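Local coordinates for protein possible flavin reductase (Haemophilus somnus 129PT, PDB 2R0X) that probably binds FMN and reduces flavin with NADPH, as a dimeric split-barrel protein of the flavin reductase family, at residues 22-26 / 104-108; 29-33 / 90-94; 71-77 / 107-113; 101-105 / 116-120. All coordinates share one frame; numbering follows the deposited sequence.

Interaction 1 (22-26 / 104-108); sequences VTTSG and TGSPM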
loop_
_atom_site.group_PDB
_atom_site.type_symbol
_atom_site.label_atom_id
_atom_site.label_comp_id
_atom_site.label_asym_id
_atom_site.label_seq_id
_atom_site.Cartn_x
_atom_site.Cartn_y
_atom_site.Cartn_z
ATOM N N VAL A 22 12.932 0.584 4.642
ATOM C CA VAL A 22 13.289 1.372 3.468
ATOM C C VAL A 22 14.599 2.052 3.786
ATOM O O VAL A 22 14.694 2.776 4.762
ATOM C CB VAL A 22 12.177 2.375 3.169
ATOM C CG1 VAL A 22 12.589 3.292 1.985
ATOM C CG2 VAL A 22 10.847 1.611 2.871
ATOM N N THR A 23 15.610 1.866 2.935
ATOM C CA THR A 23 16.952 2.353 3.241
ATOM C C THR A 23 17.500 3.166 2.076
ATOM O O THR A 23 17.041 3.102 0.957
ATOM C CB THR A 23 17.897 1.174 3.463
ATOM O OG1 THR A 23 17.986 0.433 2.268
ATOM C CG2 THR A 23 17.428 0.280 4.618
ATOM N N THR A 24 18.549 3.920 2.395
ATOM C CA THR A 24 19.323 4.660 1.418
ATOM C C THR A 24 20.747 4.778 1.981
ATOM O O THR A 24 21.012 4.503 3.154
ATOM C CB THR A 24 18.696 6.036 1.074
ATOM O OG1 THR A 24 19.318 6.569 -0.094
ATOM C CG2 THR A 24 18.816 7.041 2.220
ATOM N N SER A 25 21.648 5.233 1.111
ATOM C CA SER A 25 23.081 5.307 1.384
ATOM C C SER A 25 23.600 6.716 1.342
ATOM O O SER A 25 23.226 7.471 0.435
ATOM C CB SER A 25 23.806 4.640 0.245
ATOM O OG SER A 25 23.763 5.546 -0.849
ATOM N N GLY A 26 24.623 6.990 2.151
ATOM C CA GLY A 26 25.046 8.347 2.326
ATOM C C GLY A 26 26.502 8.330 2.714
ATOM O O GLY A 26 27.107 7.266 2.909
ATOM N N THR A 104 22.040 0.617 -6.586
ATOM C CA THR A 104 22.060 2.027 -6.181
ATOM C C THR A 104 23.018 2.382 -5.055
ATOM O O THR A 104 23.275 3.546 -4.820
ATOM C CB THR A 104 20.689 2.536 -5.803
ATOM O OG1 THR A 104 20.320 1.989 -4.545
ATOM C CG2 THR A 104 19.636 2.293 -6.883
ATOM N N GLY A 105 23.497 1.377 -4.327
ATOM C CA GLY A 105 24.196 1.619 -3.098
ATOM C C GLY A 105 23.313 1.680 -1.867
ATOM O O GLY A 105 23.830 1.611 -0.736
ATOM N N SER A 106 21.994 1.737 -2.055
ATOM C CA SER A 106 21.093 1.662 -0.921
ATOM C C SER A 106 21.282 0.294 -0.241
ATOM O O SER A 106 21.394 -0.739 -0.933
ATOM C CB SER A 106 19.639 1.800 -1.375
ATOM O OG SER A 106 19.443 3.044 -1.999
ATOM N N PRO A 107 21.321 0.232 1.087
ATOM C CA PRO A 107 21.607 -1.041 1.756
ATOM C C PRO A 107 20.516 -2.098 1.549
ATOM O O PRO A 107 19.333 -1.856 1.798
ATOM C CB PRO A 107 21.696 -0.645 3.220
ATOM C CG PRO A 107 21.969 0.780 3.234
ATOM C CD PRO A 107 21.389 1.357 2.010
HETATM N N MSE A 108 20.947 -3.265 1.067
HETATM C CA MSE A 108 20.117 -4.424 0.879
HETATM C C MSE A 108 20.150 -5.302 2.094
HETATM O O MSE A 108 21.213 -5.780 2.488
HETATM C CB MSE A 108 20.587 -5.242 -0.308
HETATM C CG MSE A 108 19.580 -6.255 -0.777
HETATM SE SE MSE A 108 20.205 -7.687 -1.871
HETATM C CE MSE A 108 20.251 -9.074 -0.565
#
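Thr23 OG1 donates a hydrogen bond to Pro107 O at 2.7 Å, tying strand 17-25 of the split barrel to the loop that runs from strand 99-100 to strand 108-109. The hydroxyl arrives in the carbonyl plane, on a lone pair, with a C=O...O angle of 133°. It can reach because OG1 sits between the backbone N and the carbonyl carbon of Thr23 (chi1 63°). The same hydroxyl also lies beside the proline ring. That ring rests on the strand backbone, with Pro107 CD 3.4 Å from Thr24 O.

The closest CA pair is Thr24 and Ser106, 4.2 Å apart. Ser106 CB packs on Thr23 O at 3.7 Å. At the strand end, in one of the two Ser25 conformers, Ser25 CB lies 3.2 Å from Gly105 O. Gly105 takes a positive phi where the loop turns. The Thr24 CB points away from the loop, and Thr24 OG1 bonds to Val67 O and Asn65 ND2.

Behind this first shell, the loop is shaped by Thr104, which has Asp117 as its stronger partner. It forms an ST turn: Ser106 N donates to Thr104 OG1 at 3.0 Å, with an N-H...O angle of 162°. Ser106 OG donates to the same Thr104 OG1, at 2.9 Å.

Interaction 2 (29-33 / 90-94); sequences GQHGF and QEERF. With SO4 (sulfate ion), chain H; ACT (acetate ion), chain F; SO4 (sulfate ion), chain I.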
loop_
_atom_site.group_PDB
_atom_site.type_symbol
_atom_site.label_atom_id
_atom_site.label_comp_id
_atom_site.label_asym_id
_atom_site.label_seq_id
_atom_site.Cartn_x
_atom_site.Cartn_y
_atom_site.Cartn_z
ATOM N N GLY A 29 26.396 8.051 5.949
ATOM C CA GLY A 29 26.456 6.593 6.116
ATOM C C GLY A 29 25.111 6.022 5.715
ATOM O O GLY A 29 24.420 6.627 4.849
ATOM N N GLN A 30 24.720 4.886 6.326
ATOM C CA GLN A 30 23.419 4.244 6.025
ATOM C C GLN A 30 22.238 4.872 6.791
ATOM O O GLN A 30 22.385 5.324 7.921
ATOM C CB GLN A 30 23.456 2.743 6.336
ATOM C CG GLN A 30 24.642 1.945 5.737
ATOM C CD GLN A 30 24.914 0.548 6.430
ATOM O OE1 GLN A 30 24.945 -0.518 5.766
ATOM N NE2 GLN A 30 25.149 0.569 7.745
ATOM N N HIS A 31 21.072 4.887 6.148
ATOM C CA HIS A 31 19.864 5.483 6.738
ATOM C C HIS A 31 18.706 4.579 6.386
ATOM O O HIS A 31 18.641 4.058 5.287
ATOM C CB HIS A 31 19.605 6.888 6.192
ATOM C CG HIS A 31 20.773 7.778 6.383
ATOM N ND1 HIS A 31 21.029 8.432 7.562
ATOM C CD2 HIS A 31 21.812 8.051 5.568
ATOM C CE1 HIS A 31 22.153 9.118 7.452
ATOM N NE2 HIS A 31 22.646 8.908 6.244
ATOM N N GLY A 32 17.780 4.420 7.296
ATOM C CA GLY A 32 16.577 3.675 6.924
ATOM C C GLY A 32 15.468 3.882 7.913
ATOM O O GLY A 32 15.665 4.456 8.975
ATOM N N PHE A 33 14.294 3.371 7.574
ATOM C CA PHE A 33 13.111 3.470 8.407
ATOM C C PHE A 33 12.137 2.353 8.065
ATOM O O PHE A 33 12.052 1.908 6.947
ATOM C CB PHE A 33 12.428 4.852 8.292
ATOM C CG PHE A 33 11.828 5.149 6.939
ATOM C CD1 PHE A 33 12.608 5.633 5.909
ATOM C CD2 PHE A 33 10.466 4.982 6.674
ATOM C CE1 PHE A 33 12.090 5.924 4.674
ATOM C CE2 PHE A 33 9.949 5.290 5.382
ATOM C CZ PHE A 33 10.778 5.748 4.410
ATOM N N GLN A 90 21.452 5.432 13.518
ATOM C CA GLN A 90 21.522 4.524 12.387
ATOM C C GLN A 90 22.589 3.457 12.621
ATOM O O GLN A 90 22.396 2.300 12.255
ATOM C CB GLN A 90 21.813 5.249 11.082
ATOM C CG GLN A 90 20.819 6.339 10.664
ATOM C CD GLN A 90 19.393 5.905 10.741
ATOM O OE1 GLN A 90 18.948 4.957 10.067
ATOM N NE2 GLN A 90 18.644 6.593 11.606
ATOM N N GLU A 91 23.689 3.790 13.288
ATOM C CA GLU A 91 24.691 2.790 13.548
ATOM C C GLU A 91 24.159 1.636 14.369
ATOM O O GLU A 91 24.408 0.467 14.064
ATOM C CB GLU A 91 25.890 3.436 14.222
ATOM C CG GLU A 91 27.080 2.524 14.303
ATOM N N GLU A 92 23.417 1.946 15.411
ATOM C CA GLU A 92 22.808 0.912 16.229
ATOM C C GLU A 92 21.799 0.120 15.401
ATOM O O GLU A 92 21.820 -1.097 15.406
ATOM C CB GLU A 92 22.170 1.453 17.500
ATOM C CG GLU A 92 21.312 0.384 18.262
ATOM C CD GLU A 92 22.042 -0.934 18.659
ATOM O OE1 GLU A 92 23.248 -0.827 18.946
ATOM O OE2 GLU A 92 21.398 -2.058 18.698
ATOM N N ARG A 93 20.930 0.811 14.660
ATOM C CA ARG A 93 19.929 0.109 13.860
ATOM C C ARG A 93 20.606 -0.913 12.924
ATOM O O ARG A 93 20.247 -2.081 12.889
ATOM C CB ARG A 93 19.081 1.067 13.045
ATOM C CG ARG A 93 18.109 1.914 13.813
ATOM C CD ARG A 93 17.354 2.840 12.851
ATOM N NE ARG A 93 16.200 3.475 13.451
ATOM C CZ ARG A 93 15.469 4.372 12.807
ATOM N NH1 ARG A 93 15.815 4.784 11.616
ATOM N NH2 ARG A 93 14.410 4.879 13.380
ATOM N N PHE A 94 21.542 -0.445 12.115
ATOM C CA PHE A 94 22.115 -1.294 11.057
ATOM C C PHE A 94 22.905 -2.450 11.660
ATOM O O PHE A 94 23.003 -3.533 11.048
ATOM C CB PHE A 94 22.937 -0.484 10.031
ATOM C CG PHE A 94 22.055 0.218 9.007
ATOM C CD1 PHE A 94 21.447 1.434 9.284
ATOM C CD2 PHE A 94 21.720 -0.419 7.855
ATOM C CE1 PHE A 94 20.577 2.012 8.394
ATOM C CE2 PHE A 94 20.858 0.132 6.967
ATOM C CZ PHE A 94 20.326 1.377 7.225
HETATM S S SO4 H . 13.915 8.001 11.292
HETATM O O1 SO4 H . 15.340 8.225 11.059
HETATM O O2 SO4 H . 13.134 8.929 10.575
HETATM O O3 SO4 H . 13.814 8.104 12.731
HETATM O O4 SO4 H . 13.581 6.617 10.943
HETATM C C ACT F . 23.775 11.756 3.790
HETATM O O ACT F . 23.551 12.608 4.632
HETATM O OXT ACT F . 23.995 10.649 4.279
HETATM C CH3 ACT F . 23.974 12.083 2.337
HETATM S S SO4 I . 20.861 10.866 11.269
HETATM O O1 SO4 I . 22.100 10.620 10.515
HETATM O O2 SO4 I . 19.987 11.744 10.480
HETATM O O3 SO4 I . 21.204 11.520 12.546
HETATM O O4 SO4 I . 20.245 9.573 11.567
#
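Gln90 is bent at chi2 (-48°), which turns its amide back to the strand, and Gln90 OE1 accepts from Gly32 N at 3.1 Å. The N-H stands above the amide plane, 40° out of it, so the bond does not use a lone pair. Gln30 places CG beside its own backbone N and then runs on extended. Gln30 CB sits over the centre of the Phe94 ring, a CH-pi contact of 3.5 Å from CB to the ring centroid. Farther along, the Gln30 amide stacks on the same ring at a modest tilt, with Gln30 NE2 3.4 Å from Phe94 CB.

The extended Arg93 brings its guanidinium edge to a sulfate, probably from the crystallisation liquor. Arg93 NH1 and NH2 both donate to sulfate O4, NH1 at 3.0 Å. Arg93 NH2 also bonds Ser86 O, and Arg57 and Ala58 hold the same sulfate. His31 NE2 donates at 3.0 Å to OXT of an acetate, also probably from the crystallisation liquor, while His61 stacks on the His31 ring.

Helix 90-94 crosses strand 30-33 at 73°, the axes 8.3 Å apart. Phe94 also touches Thr23 of strand 17-25 and meets the rings of Trp99 and Phe84.

Interaction 3 (71-77 / 107-113); sequences NTLTAEQ and PMLQDAL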
loop_
_atom_site.group_PDB
_atom_site.type_symbol
_atom_site.label_atom_id
_atom_site.label_comp_id
_atom_site.label_asym_id
_atom_site.label_seq_id
_atom_site.Cartn_x
_atom_site.Cartn_y
_atom_site.Cartn_z
ATOM N N ASN A 71 13.104 -3.122 1.497
ATOM C CA ASN A 71 13.414 -4.461 2.030
ATOM C C ASN A 71 12.189 -5.022 2.742
ATOM O O ASN A 71 11.881 -4.599 3.876
ATOM C CB ASN A 71 14.581 -4.343 3.031
ATOM C CG ASN A 71 15.824 -3.780 2.411
ATOM O OD1 ASN A 71 16.530 -4.474 1.669
ATOM N ND2 ASN A 71 16.114 -2.522 2.700
ATOM N N THR A 72 11.468 -5.869 2.047
ATOM C CA THR A 72 10.229 -6.436 2.603
ATOM C C THR A 72 10.584 -7.551 3.582
ATOM O O THR A 72 11.462 -8.367 3.280
ATOM C CB THR A 72 9.364 -6.957 1.457
ATOM O OG1 THR A 72 9.142 -5.922 0.505
ATOM C CG2 THR A 72 7.997 -7.502 1.994
ATOM N N LEU A 73 9.986 -7.536 4.763
ATOM C CA LEU A 73 10.435 -8.363 5.870
ATOM C C LEU A 73 9.760 -9.731 5.917
ATOM O O LEU A 73 8.573 -9.878 5.619
ATOM C CB LEU A 73 10.214 -7.639 7.193
ATOM C CG LEU A 73 10.932 -6.303 7.382
ATOM C CD1 LEU A 73 10.740 -5.808 8.776
ATOM C CD2 LEU A 73 12.408 -6.361 7.006
ATOM N N THR A 74 10.549 -10.707 6.357
ATOM C CA THR A 74 10.026 -12.029 6.676
ATOM C C THR A 74 9.382 -12.003 8.061
ATOM O O THR A 74 9.596 -11.113 8.883
ATOM C CB THR A 74 11.099 -13.129 6.695
ATOM O OG1 THR A 74 11.874 -12.955 7.868
ATOM C CG2 THR A 74 11.993 -13.127 5.432
ATOM N N ALA A 75 8.647 -13.068 8.354
ATOM C CA ALA A 75 7.960 -13.252 9.645
ATOM C C ALA A 75 8.933 -13.288 10.786
ATOM O O ALA A 75 8.518 -13.061 11.923
ATOM C CB ALA A 75 7.098 -14.522 9.620
ATOM N N GLU A 76 10.211 -13.592 10.509
ATOM C CA GLU A 76 11.245 -13.681 11.519
ATOM C C GLU A 76 11.881 -12.356 11.853
ATOM O O GLU A 76 12.723 -12.295 12.760
ATOM C CB GLU A 76 12.333 -14.660 11.062
ATOM C CG GLU A 76 11.874 -16.108 10.991
ATOM C CD GLU A 76 10.935 -16.412 9.838
ATOM O OE1 GLU A 76 11.151 -15.984 8.691
ATOM O OE2 GLU A 76 9.914 -17.102 10.072
ATOM N N GLN A 77 11.515 -11.270 11.167
ATOM C CA GLN A 77 12.203 -9.987 11.304
ATOM C C GLN A 77 11.411 -8.907 12.037
ATOM O O GLN A 77 11.597 -7.717 11.820
ATOM C CB GLN A 77 12.641 -9.507 9.908
ATOM C CG GLN A 77 13.749 -10.376 9.357
ATOM C CD GLN A 77 14.129 -10.060 7.926
ATOM O OE1 GLN A 77 13.290 -9.924 7.032
ATOM N NE2 GLN A 77 15.449 -10.029 7.647
ATOM N N PRO A 107 21.321 0.232 1.087
ATOM C CA PRO A 107 21.607 -1.041 1.756
ATOM C C PRO A 107 20.516 -2.098 1.549
ATOM O O PRO A 107 19.333 -1.856 1.798
ATOM C CB PRO A 107 21.696 -0.645 3.220
ATOM C CG PRO A 107 21.969 0.780 3.234
ATOM C CD PRO A 107 21.389 1.357 2.010
HETATM N N MSE A 108 20.947 -3.265 1.067
HETATM C CA MSE A 108 20.117 -4.424 0.879
HETATM C C MSE A 108 20.150 -5.302 2.094
HETATM O O MSE A 108 21.213 -5.780 2.488
HETATM C CB MSE A 108 20.587 -5.242 -0.308
HETATM C CG MSE A 108 19.580 -6.255 -0.777
HETATM SE SE MSE A 108 20.205 -7.687 -1.871
HETATM C CE MSE A 108 20.251 -9.074 -0.565
ATOM N N LEU A 109 18.994 -5.538 2.703
ATOM C CA LEU A 109 18.890 -6.370 3.873
ATOM C C LEU A 109 19.012 -7.833 3.446
ATOM O O LEU A 109 18.204 -8.356 2.673
ATOM C CB LEU A 109 17.504 -6.149 4.518
ATOM C CG LEU A 109 17.168 -7.045 5.733
ATOM C CD1 LEU A 109 18.198 -6.901 6.821
ATOM C CD2 LEU A 109 15.793 -6.697 6.230
ATOM N N GLN A 110 20.013 -8.503 4.007
ATOM C CA GLN A 110 20.157 -9.934 3.863
ATOM C C GLN A 110 19.028 -10.680 4.580
ATOM O O GLN A 110 18.554 -10.254 5.641
ATOM C CB GLN A 110 21.540 -10.359 4.387
ATOM C CG GLN A 110 22.680 -9.878 3.497
ATOM C CD GLN A 110 22.642 -10.499 2.129
ATOM O OE1 GLN A 110 22.483 -11.702 2.012
ATOM N NE2 GLN A 110 22.764 -9.693 1.091
ATOM N N ASP A 111 18.672 -11.834 4.012
ATOM C CA ASP A 111 17.631 -12.672 4.592
ATOM C C ASP A 111 16.248 -12.004 4.610
ATOM O O ASP A 111 15.384 -12.410 5.370
ATOM C CB ASP A 111 18.030 -13.150 6.017
ATOM C CG ASP A 111 17.637 -14.586 6.345
ATOM O OD1 ASP A 111 17.204 -15.336 5.452
ATOM O OD2 ASP A 111 17.772 -14.950 7.544
ATOM N N ALA A 112 16.038 -11.015 3.763
ATOM C CA ALA A 112 14.735 -10.391 3.621
ATOM C C ALA A 112 13.803 -11.240 2.758
ATOM O O ALA A 112 14.210 -12.131 2.028
ATOM C CB ALA A 112 14.873 -9.007 3.010
ATOM N N LEU A 113 12.516 -10.922 2.769
ATOM C CA LEU A 113 11.550 -11.571 1.924
ATOM C C LEU A 113 11.729 -11.160 0.454
ATOM O O LEU A 113 11.635 -11.974 -0.456
ATOM C CB LEU A 113 10.139 -11.269 2.388
ATOM C CG LEU A 113 9.030 -12.109 1.773
ATOM C CD1 LEU A 113 9.057 -13.480 2.423
ATOM C CD2 LEU A 113 7.671 -11.429 1.960
HETATM O O HOH W 1 14.556 -13.588 7.676
#
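Leu113, Asn71 and Leu109 bury the most surface where the end of strand 67-72 meets the segment 107-113. Leu113 N donates to Thr72 O at 2.8 Å, and Leu113 CB packs against that same oxygen at 3.3 Å. With CG anti to the backbone N (chi1 -168°), Leu113 brings CD2 to 3.9 Å from Thr72 CG2, the side chains crossing at a slant. Leu113 also packs on Arg151 of the second subunit, so this corner lies at the dimer interface.

Leu109 N donates to Asn71 OD1 at 2.9 Å in a nearly straight bond (175°). The donor stands well above the amide plane, 58° out of it. Asn71 ND2 makes a weak bond to Pro107 O and a further one to Ile21 O, while Asn115 ND2 also donates to OD1. The side-chain amide is thus gripped at both ends and its rotation is fixed. Leu109 CB lies on the Asn71 amide, and Leu109 CD2 meets Leu73 CD2 tightly at 3.5 Å, the two side chains crossing at about a right angle.

Gln77 comes at Leu109 from the opposite direction, with Gln77 NE2 3.6 Å from Leu109 CD2. Gln77 OE1 accepts from Thr74 N at 2.9 Å, on a lone pair in the carbonyl plane. The backbone bond from Gln77 N to Thr74 O closes the type I turn 74-77, just before helix 78-84. A water bridges Thr74 OG1 and Asp111 O.

The chemistry is mixed: the buried Asn71 amide serves the backbone of Pro107 and Leu109, and Gln77 that of Thr74, while Leu73, Leu109 and Leu113 supply apolar packing.

Interaction 4 (101-105 / 116-120); sequences TLTTG and FDCEI
Asp117 and Thr104 approach from opposite directions, and the carboxylate of the aspartate points into the turn of the 101-105 loop. The side chain leaves strand 114-126 with CG anti to the backbone N (chi1 -158°), which carries both oxygens toward the loop. The oxygens divide the work. Asp117 OD1 accepts from Thr104 OG1 at 2.6 Å. The hydroxyl oxygen meets OD1 on the syn side, slightly out of the carboxylate plane.

Asp117 OD2 takes two consecutive backbone N-H groups. Thr103 N comes nearly head-on to the C-O bond, at 2.8 Å from Asp117 OD2. Thr104 N comes from the syn side, also 2.8 Å from Asp117 OD2, in a nearly straight bond (174°) but 30° out of the plane. A water donates to OD2 as well and accepts from Leu102 N, so this oxygen has three donors. This dense set of donors would be expected to keep the acid ionised.

Carbon atoms pack round the polar core. Leu102 slides past Asp117 in the opposite sense, and Leu102 CB is 3.4 Å from Asp117 OD2. Thr104 CG2 lies over the strand, 3.6 Å from Cys118 O. In one of its two conformers, Thr103 OG1 bonds to Asp138 of strand 129-141.

This is a buried aspartate whose carboxylate accepts from consecutive backbone N-H groups of an irregular loop, fastening it to a strand of the split barrel.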
loop_
_atom_site.group_PDB
_atom_site.type_symbol
_atom_site.label_atom_id
_atom_site.label_comp_id
_atom_site.label_asym_id
_atom_site.label_seq_id
_atom_site.Cartn_x
_atom_site.Cartn_y
_atom_site.Cartn_z
ATOM N N THR A 101 24.736 -4.484 -1.146
ATOM C CA THR A 101 24.163 -3.546 -2.098
ATOM C C THR A 101 23.825 -4.280 -3.363
ATOM O O THR A 101 24.342 -5.372 -3.622
ATOM C CB THR A 101 25.095 -2.324 -2.415
ATOM O OG1 THR A 101 26.275 -2.731 -3.096
ATOM C CG2 THR A 101 25.447 -1.485 -1.200
ATOM N N LEU A 102 22.927 -3.701 -4.151
ATOM C CA LEU A 102 22.578 -4.187 -5.474
ATOM C C LEU A 102 23.156 -3.207 -6.497
ATOM O O LEU A 102 24.300 -3.351 -6.873
ATOM C CB LEU A 102 21.070 -4.443 -5.618
ATOM C CG LEU A 102 20.516 -5.665 -4.892
ATOM C CD1 LEU A 102 18.954 -5.692 -5.009
ATOM C CD2 LEU A 102 21.104 -6.952 -5.429
ATOM N N THR A 103 22.371 -2.241 -6.939
ATOM C CA THR A 103 22.771 -1.283 -7.944
ATOM C C THR A 103 22.953 0.147 -7.429
ATOM O O THR A 103 23.918 0.835 -7.814
ATOM C CB THR A 103 21.777 -1.321 -9.137
ATOM O OG1 THR A 103 21.753 -2.627 -9.747
ATOM C CG2 THR A 103 22.246 -0.333 -10.190
ATOM N N THR A 104 22.040 0.617 -6.586
ATOM C CA THR A 104 22.060 2.027 -6.181
ATOM C C THR A 104 23.018 2.382 -5.055
ATOM O O THR A 104 23.275 3.546 -4.820
ATOM C CB THR A 104 20.689 2.536 -5.803
ATOM O OG1 THR A 104 20.320 1.989 -4.545
ATOM C CG2 THR A 104 19.636 2.293 -6.883
ATOM N N GLY A 105 23.497 1.377 -4.327
ATOM C CA GLY A 105 24.196 1.619 -3.098
ATOM C C GLY A 105 23.313 1.680 -1.867
ATOM O O GLY A 105 23.830 1.611 -0.736
ATOM N N PHE A 116 13.748 -4.575 -3.325
ATOM C CA PHE A 116 13.531 -3.773 -4.527
ATOM C C PHE A 116 14.428 -2.550 -4.474
ATOM O O PHE A 116 14.270 -1.697 -3.626
ATOM C CB PHE A 116 12.091 -3.263 -4.606
ATOM C CG PHE A 116 11.005 -4.293 -4.520
ATOM C CD1 PHE A 116 10.483 -4.677 -3.302
ATOM C CD2 PHE A 116 10.453 -4.822 -5.652
ATOM C CE1 PHE A 116 9.414 -5.580 -3.231
ATOM C CE2 PHE A 116 9.358 -5.704 -5.569
ATOM C CZ PHE A 116 8.876 -6.067 -4.346
ATOM N N ASP A 117 15.422 -2.497 -5.372
ATOM C CA ASP A 117 16.358 -1.351 -5.420
ATOM C C ASP A 117 15.832 -0.359 -6.443
ATOM O O ASP A 117 15.498 -0.763 -7.530
ATOM C CB ASP A 117 17.760 -1.853 -5.825
ATOM C CG ASP A 117 18.854 -0.898 -5.392
ATOM O OD1 ASP A 117 18.553 0.085 -4.698
ATOM O OD2 ASP A 117 20.026 -1.167 -5.752
ATOM N N CYS A 118 15.729 0.896 -6.025
ATOM C CA CYS A 118 14.964 1.889 -6.758
ATOM C C CYS A 118 15.649 3.230 -6.887
ATOM O O CYS A 118 16.439 3.665 -6.071
ATOM C CB CYS A 118 13.637 2.143 -6.036
ATOM S SG CYS A 118 12.592 0.710 -5.692
ATOM N N GLU A 119 15.257 3.889 -7.980
ATOM C CA GLU A 119 15.541 5.298 -8.185
ATOM C C GLU A 119 14.305 6.103 -7.845
ATOM O O GLU A 119 13.207 5.740 -8.256
ATOM C CB GLU A 119 15.923 5.559 -9.655
ATOM C CG GLU A 119 17.277 4.937 -10.022
ATOM C CD GLU A 119 17.608 4.925 -11.491
ATOM O OE1 GLU A 119 16.754 5.266 -12.345
ATOM O OE2 GLU A 119 18.755 4.498 -11.781
ATOM N N ILE A 120 14.475 7.201 -7.099
ATOM C CA ILE A 120 13.320 8.043 -6.701
ATOM C C ILE A 120 13.163 9.015 -7.842
ATOM O O ILE A 120 13.834 10.044 -7.907
ATOM C CB ILE A 120 13.567 8.759 -5.377
ATOM C CG1 ILE A 120 13.866 7.760 -4.245
ATOM C CG2 ILE A 120 12.354 9.652 -5.005
ATOM C CD1 ILE A 120 14.198 8.372 -2.938
HETATM O O HOH W 2 21.917 -1.112 -3.623
#

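Overall arrangement
Interactions 1, 3 and 4 all fasten the segment 101-113 to the main antiparallel sheet, on strands 17-25, 67-72 and 114-126 in turn. Interactions 1 and 4 share Thr104 and Gly105, and their centres are about 7 Å apart. Interactions 1 and 3 share Pro107, whose carbonyl serves both. Interaction 3 is the most buried and mixes amides with leucines. Interactions 1, 2 and 4 are partly buried. Interaction 4 depends on one carboxylate, whereas interaction 1 rests on a single hydroxyl bond and proline packing. Interaction 2 is different: a helix meets strand 30-43, the neighbour of strand 17-25, beside bound anions. Gln30 and Phe94 touch Pro107, linking it to interactions 1 and 3.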